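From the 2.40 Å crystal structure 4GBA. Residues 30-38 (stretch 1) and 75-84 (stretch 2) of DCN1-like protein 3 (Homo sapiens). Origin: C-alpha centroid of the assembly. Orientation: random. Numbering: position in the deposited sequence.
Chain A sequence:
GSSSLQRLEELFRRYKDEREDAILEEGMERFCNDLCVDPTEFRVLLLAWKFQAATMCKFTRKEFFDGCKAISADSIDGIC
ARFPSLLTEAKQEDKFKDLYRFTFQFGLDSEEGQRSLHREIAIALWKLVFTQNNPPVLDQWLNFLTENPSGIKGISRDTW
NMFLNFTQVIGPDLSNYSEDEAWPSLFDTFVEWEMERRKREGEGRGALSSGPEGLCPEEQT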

ATOM      1  N   ARG A  30      -6.885  -5.900  17.142  1.00 33.17           N
ATOM      2  CA  ARG A  30      -7.360  -5.113  18.297  1.00 34.25           C
ATOM      3  C   ARG A  30      -6.923  -3.639  18.213  1.00 35.64           C
ATOM      4  O   ARG A  30      -7.689  -2.724  18.530  1.00 34.55           O
ATOM      5  N   PHE A  31      -5.682  -3.419  17.789  1.00 34.67           N
ATOM      6  CA  PHE A  31      -5.142  -2.071  17.630  1.00 34.00           C
ATOM      7  C   PHE A  31      -5.964  -1.246  16.623  1.00 31.50           C
ATOM      8  O   PHE A  31      -6.359  -0.126  16.921  1.00 37.08           O
ATOM      9  N   CYS A  32      -6.256  -1.802  15.453  1.00 35.04           N
ATOM     10  CA  CYS A  32      -7.139  -1.129  14.486  1.00 34.36           C
ATOM     11  C   CYS A  32      -8.562  -0.970  15.016  1.00 34.78           C
ATOM     12  O   CYS A  32      -9.230   0.045  14.764  1.00 31.87           O
ATOM     13  N   ASN A  33      -9.037  -1.980  15.735  1.00 32.21           N
ATOM     14  CA  ASN A  33     -10.354  -1.869  16.344  1.00 33.05           C
ATOM     15  C   ASN A  33     -10.430  -0.678  17.311  1.00 32.51           C
ATOM     16  O   ASN A  33     -11.353   0.127  17.229  1.00 34.84           O
ATOM     17  N   ASP A  34      -9.449  -0.553  18.202  1.00 31.89           N
ATOM     18  CA  ASP A  34      -9.403   0.587  19.118  1.00 33.13           C
ATOM     19  C   ASP A  34      -9.298   1.930  18.397  1.00 33.99           C
ATOM     20  O   ASP A  34      -9.906   2.909  18.809  1.00 36.29           O
ATOM     21  N   LEU A  35      -8.526   1.973  17.316  1.00 34.87           N
ATOM     22  CA  LEU A  35      -8.457   3.167  16.475  1.00 31.81           C
ATOM     23  C   LEU A  35      -9.762   3.429  15.724  1.00 32.84           C
ATOM     24  O   LEU A  35      -9.915   4.478  15.106  1.00 30.16           O
ATOM     25  N   CYS A  36     -10.682   2.459  15.750  1.00 33.81           N
ATOM     26  CA  CYS A  36     -11.959   2.586  15.054  1.00 28.79           C
ATOM     27  C   CYS A  36     -11.751   2.707  13.567  1.00 30.87           C
ATOM     28  O   CYS A  36     -12.391   3.515  12.885  1.00 31.21           O
ATOM     29  N   VAL A  37     -10.859   1.865  13.068  1.00 31.35           N
ATOM     30  CA  VAL A  37     -10.401   1.942  11.696  1.00 33.10           C
ATOM     31  C   VAL A  37     -10.483   0.539  11.086  1.00 33.45           C
ATOM     32  O   VAL A  37     -10.128  -0.446  11.735  1.00 32.42           O
ATOM     33  N   ASP A  38     -10.984   0.428   9.860  1.00 33.11           N
ATOM     34  CA  ASP A  38     -10.919  -0.856   9.174  1.00 32.79           C
ATOM     35  C   ASP A  38      -9.436  -1.148   8.940  1.00 31.96           C
ATOM     36  O   ASP A  38      -8.710  -0.275   8.486  1.00 31.74           O
ATOM     37  N   SER A  75      -0.797   7.270  22.822  1.00 33.65           N
ATOM     38  CA  SER A  75      -2.144   6.801  23.124  1.00 36.07           C
ATOM     39  C   SER A  75      -2.985   6.617  21.868  1.00 33.83           C
ATOM     40  O   SER A  75      -2.704   7.213  20.824  1.00 34.51           O
ATOM     41  N   ILE A  76      -4.028   5.802  21.995  1.00 33.13           N
ATOM     42  CA  ILE A  76      -4.990   5.570  20.926  1.00 32.68           C
ATOM     43  C   ILE A  76      -5.621   6.881  20.452  1.00 35.67           C
ATOM     44  O   ILE A  76      -5.738   7.138  19.240  1.00 33.41           O
ATOM     45  N   ASP A  77      -6.022   7.715  21.411  1.00 34.44           N
ATOM     46  CA  ASP A  77      -6.620   9.007  21.091  1.00 35.18           C
ATOM     47  C   ASP A  77      -5.632   9.973  20.453  1.00 35.00           C
ATOM     48  O   ASP A  77      -6.009  10.772  19.598  1.00 36.82           O
ATOM     49  N   GLY A  78      -4.369   9.885  20.856  1.00 32.44           N
ATOM     50  CA  GLY A  78      -3.332  10.717  20.278  1.00 34.97           C
ATOM     51  C   GLY A  78      -3.072  10.362  18.827  0.73 34.67           C
ATOM     52  O   GLY A  78      -2.932  11.245  17.987  1.00 35.27           O
ATOM     53  N   ILE A  79      -3.000   9.065  18.533  1.00 33.80           N
ATOM     54  CA  ILE A  79      -2.825   8.603  17.161  1.00 28.60           C
ATOM     55  C   ILE A  79      -3.974   9.069  16.271  1.00 33.75           C
ATOM     56  O   ILE A  79      -3.743   9.630  15.203  1.00 34.33           O
ATOM     57  N   CYS A  80      -5.213   8.857  16.714  1.00 32.75           N
ATOM     58  CA  CYS A  80      -6.370   9.271  15.914  1.00 36.17           C
ATOM     59  C   CYS A  80      -6.322  10.757  15.594  1.00 35.82           C
ATOM     60  O   CYS A  80      -6.661  11.166  14.489  1.00 38.46           O
ATOM     61  N   ALA A  81      -5.892  11.560  16.561  1.00 32.63           N
ATOM     62  CA  ALA A  81      -5.809  13.002  16.371  1.00 34.03           C
ATOM     63  C   ALA A  81      -4.818  13.398  15.264  1.00 36.70           C
ATOM     64  O   ALA A  81      -4.966  14.459  14.647  1.00 35.12           O
ATOM     65  N   ARG A  82      -3.820  12.546  15.010  1.00 33.14           N
ATOM     66  CA  ARG A  82      -2.817  12.827  13.983  1.00 35.63           C
ATOM     67  C   ARG A  82      -3.303  12.508  12.577  1.00 39.05           C
ATOM     68  O   ARG A  82      -2.746  13.019  11.603  1.00 40.85           O
ATOM     69  N   PHE A  83      -4.327  11.661  12.472  1.00 38.86           N
ATOM     70  CA  PHE A  83      -4.766  11.143  11.175  1.00 34.97           C
ATOM     71  C   PHE A  83      -4.939  12.230  10.129  1.00 36.77           C
ATOM     72  O   PHE A  83      -4.338  12.155   9.071  1.00 41.62           O
ATOM     73  N   PRO A  84      -5.732  13.266  10.430  0.91 40.06           N
ATOM     74  CA  PRO A  84      -5.960  14.317   9.425  1.00 39.53           C
ATOM     75  C   PRO A  84      -4.660  14.929   8.884  0.88 39.89           C
ATOM     76  O   PRO A  84      -4.574  15.234   7.694  1.00 39.69           O
TER

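The contact between the two stretches centres on Leu-35, the residue just before a Schellman turn, and no hydrogen bond crosses it. Leu-35 lies just before Cys-36, whose positive phi (63°) and the two bonds back into the last turn, Cys-36 N to Asn-33 O (2.8 Å) and Val-37 N to Cys-32 O (3.0 Å), form a Schellman motif. The helix of stretch 1 and that of stretch 2 run at 67° to each other, with their axes 11.0 Å apart at closest approach, and together the stretches bury 341 Å².

Leu-35 has the largest covered area of any residue here. Its CA-to-CB bond points sideways, but the m, t rotamer (chi1 -65°, chi2 169°) brings the end of the side chain nearer stretch 2. There Leu-35 CD2 sits among three residues of the helix, 4.0 Å from Ile-76 CD1, 3.8 Å from Ile-79 CG2 and 3.7 Å from Cys-80 SG, while Leu-35 CD1 lies 4.4 Å from Phe-83 CZ, at the edge of that ring. One leucine thereby touches residues spread over two turns of the opposing helix.

Ile-76 is the main counterpart from stretch 2. Its CA-to-CB bond points toward stretch 1, and with both chi angles in m it touches Phe-31 and Asp-34 besides Leu-35: Ile-76 CD1 is 3.9 Å from Phe-31 CE1 and 3.9 Å from Asp-34 CB, and Ile-76 CG2 packs 3.5 Å from Asp-34 O. Asp-34 thus contributes aliphatic and backbone surface to the contact, while its OD2 is hydrogen-bonded elsewhere in the structure. Phe-31, a t rotamer, also starts sideways, yet its ring extends to the helix and presents its edge to Ile-79 CD1, 4.0 Å from Phe-31 CZ. Ile-79 (m, t) can meet both residues because its two branches diverge, CG2 packing on Leu-35 and CD1 on Phe-31.

Beyond the turn, the CA-to-CB bond of Val-37 points toward stretch 2, and Val-37 CG2 approaches Phe-83 CE2 at 4.2 Å; the chi1 of Val-37, 124°, falls between wells. The CA-to-CB bond of Phe-83, an m rotamer, points toward stretch 1, and its ring meets both Leu-35 and Val-37. The CA-to-CB bond of Cys-80, also m, points sideways, with Cys-80 SG 3.7 Å from Leu-35 O.

Within stretch 2, one side-chain hydrogen bond caps the helix. Ser-75, at the N-cap with chi1 p, accepts from Gly-78 N through Ser-75 OG (2.8 Å), satisfying an amide in the first turn. That capping bond lies away from the apolar contact.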

ATOM      1  CB  ARG A  30      -6.858  -5.725  19.610  1.00 34.06           C
ATOM      2  CG  ARG A  30      -7.450  -7.099  19.950  1.00 36.37           C
ATOM      3  CD  ARG A  30      -8.961  -7.038  20.290  1.00 35.92           C
ATOM      4  NE  ARG A  30      -9.807  -6.927  19.099  1.00 37.03           N
ATOM      5  CZ  ARG A  30     -11.083  -6.543  19.113  1.00 40.15           C
ATOM      6  NH1 ARG A  30     -11.674  -6.229  20.263  1.00 29.62           N
ATOM      7  NH2 ARG A  30     -11.767  -6.463  17.974  1.00 35.54           N
ATOM      8  CB  PHE A  31      -3.650  -2.160  17.263  1.00 34.86           C
ATOM      9  CG  PHE A  31      -2.981  -0.840  17.023  1.00 35.39           C
ATOM     10  CD1 PHE A  31      -2.792   0.064  18.056  1.00 36.60           C
ATOM     11  CD2 PHE A  31      -2.491  -0.520  15.769  1.00 35.73           C
ATOM     12  CE1 PHE A  31      -2.154   1.280  17.836  1.00 36.65           C
ATOM     13  CE2 PHE A  31      -1.842   0.698  15.549  1.00 37.72           C
ATOM     14  CZ  PHE A  31      -1.673   1.591  16.586  1.00 32.07           C
ATOM     15  CB  CYS A  32      -7.177  -1.882  13.148  1.00 31.67           C
ATOM     16  SG  CYS A  32      -5.567  -1.964  12.311  1.00 34.31           S
ATOM     17  CB  ASN A  33     -10.759  -3.172  17.037  1.00 33.04           C
ATOM     18  CG  ASN A  33     -12.132  -3.082  17.677  1.00 34.13           C
ATOM     19  OD1 ASN A  33     -13.140  -2.973  16.989  1.00 32.97           O
ATOM     20  ND2 ASN A  33     -12.174  -3.127  18.997  1.00 35.01           N
ATOM     21  CB  ASP A  34      -8.266   0.431  20.117  1.00 35.02           C
ATOM     22  CG  ASP A  34      -8.519  -0.684  21.111  1.00 37.85           C
ATOM     23  OD1 ASP A  34      -9.693  -1.086  21.267  1.00 45.42           O
ATOM     24  OD2 ASP A  34      -7.554  -1.149  21.745  1.00 38.99           O
ATOM     25  CB  LEU A  35      -7.313   3.045  15.477  1.00 29.08           C
ATOM     26  CG  LEU A  35      -5.899   2.991  16.049  1.00 33.18           C
ATOM     27  CD1 LEU A  35      -4.934   2.597  14.956  1.00 32.78           C
ATOM     28  CD2 LEU A  35      -5.497   4.331  16.663  1.00 32.57           C
ATOM     29  CB  CYS A  36     -12.718   3.799  15.572  1.00 33.17           C
ATOM     30  SG  CYS A  36     -13.302   3.511  17.238  1.00 38.94           S
ATOM     31  CB  VAL A  37      -8.944   2.537  11.682  1.00 32.02           C
ATOM     32  CG1 VAL A  37      -7.959   1.640  10.992  1.00 31.23           C
ATOM     33  CG2 VAL A  37      -8.941   3.945  11.098  1.00 36.29           C
ATOM     34  CB  ASP A  38     -11.710  -0.829   7.857  1.00 31.32           C
ATOM     35  CG  ASP A  38     -11.683  -2.174   7.122  1.00 35.46           C
ATOM     36  OD1 ASP A  38     -12.765  -2.709   6.762  1.00 34.62           O
ATOM     37  OD2 ASP A  38     -10.572  -2.696   6.888  1.00 34.77           O
ATOM     38  CB  SER A  75      -2.853   7.788  24.053  1.00 31.18           C
ATOM     39  OG  SER A  75      -3.378   8.866  23.298  1.00 30.70           O
ATOM     40  CB  ILE A  76      -6.105   4.594  21.389  1.00 32.17           C
ATOM     41  CG1 ILE A  76      -5.547   3.181  21.537  1.00 31.08           C
ATOM     42  CG2 ILE A  76      -7.262   4.603  20.412  1.00 32.07           C
ATOM     43  CD1 ILE A  76      -5.021   2.592  20.213  1.00 33.74           C
ATOM     44  CB  ASP A  77      -7.276   9.632  22.325  1.00 41.30           C
ATOM     45  CG  ASP A  77      -8.746   9.249  22.458  1.00 44.01           C
ATOM     46  OD1 ASP A  77      -9.154   8.189  21.927  1.00 48.05           O
ATOM     47  OD2 ASP A  77      -9.494  10.020  23.084  1.00 50.33           O
ATOM     48  CB  ILE A  79      -2.670   7.062  17.084  1.00 32.96           C
ATOM     49  CG1 ILE A  79      -1.392   6.628  17.798  1.00 29.92           C
ATOM     50  CG2 ILE A  79      -2.622   6.606  15.628  1.00 31.88           C
ATOM     51  CD1 ILE A  79      -1.376   5.228  18.269  1.00 28.59           C
ATOM     52  CB  CYS A  80      -7.699   8.919  16.601  1.00 36.42           C
ATOM     53  SG  CYS A  80      -7.972   7.142  16.778  1.00 42.08           S
ATOM     54  CB  ALA A  81      -5.448  13.681  17.678  1.00 36.47           C
ATOM     55  CB  ARG A  82      -1.521  12.053  14.240  1.00 31.42           C
ATOM     56  CG  ARG A  82      -0.886  12.307  15.596  1.00 33.06           C
ATOM     57  CD  ARG A  82      -0.705  13.788  15.888  1.00 29.81           C
ATOM     58  NE  ARG A  82       0.008  13.979  17.150  1.00 32.10           N
ATOM     59  CZ  ARG A  82       0.062  15.124  17.824  1.00 31.10           C
ATOM     60  NH1 ARG A  82      -0.557  16.212  17.372  1.00 27.47           N
ATOM     61  NH2 ARG A  82       0.730  15.170  18.963  1.00 31.87           N
ATOM     62  CB  PHE A  83      -6.039  10.313  11.315  1.00 38.69           C
ATOM     63  CG  PHE A  83      -5.785   8.878  11.702  1.00 41.87           C
ATOM     64  CD1 PHE A  83      -4.647   8.216  11.250  1.00 37.89           C
ATOM     65  CD2 PHE A  83      -6.681   8.187  12.505  1.00 39.24           C
ATOM     66  CE1 PHE A  83      -4.411   6.889  11.593  1.00 35.43           C
ATOM     67  CE2 PHE A  83      -6.443   6.861  12.854  1.00 38.03           C
ATOM     68  CZ  PHE A  83      -5.299   6.214  12.401  1.00 32.69           C
ATOM     69  CB  PRO A  84      -6.777  15.365  10.191  1.00 36.23           C
ATOM     70  CG  PRO A  84      -7.445  14.582  11.306  1.00 36.93           C
ATOM     71  CD  PRO A  84      -6.457  13.520  11.689  1.00 36.93           C
TER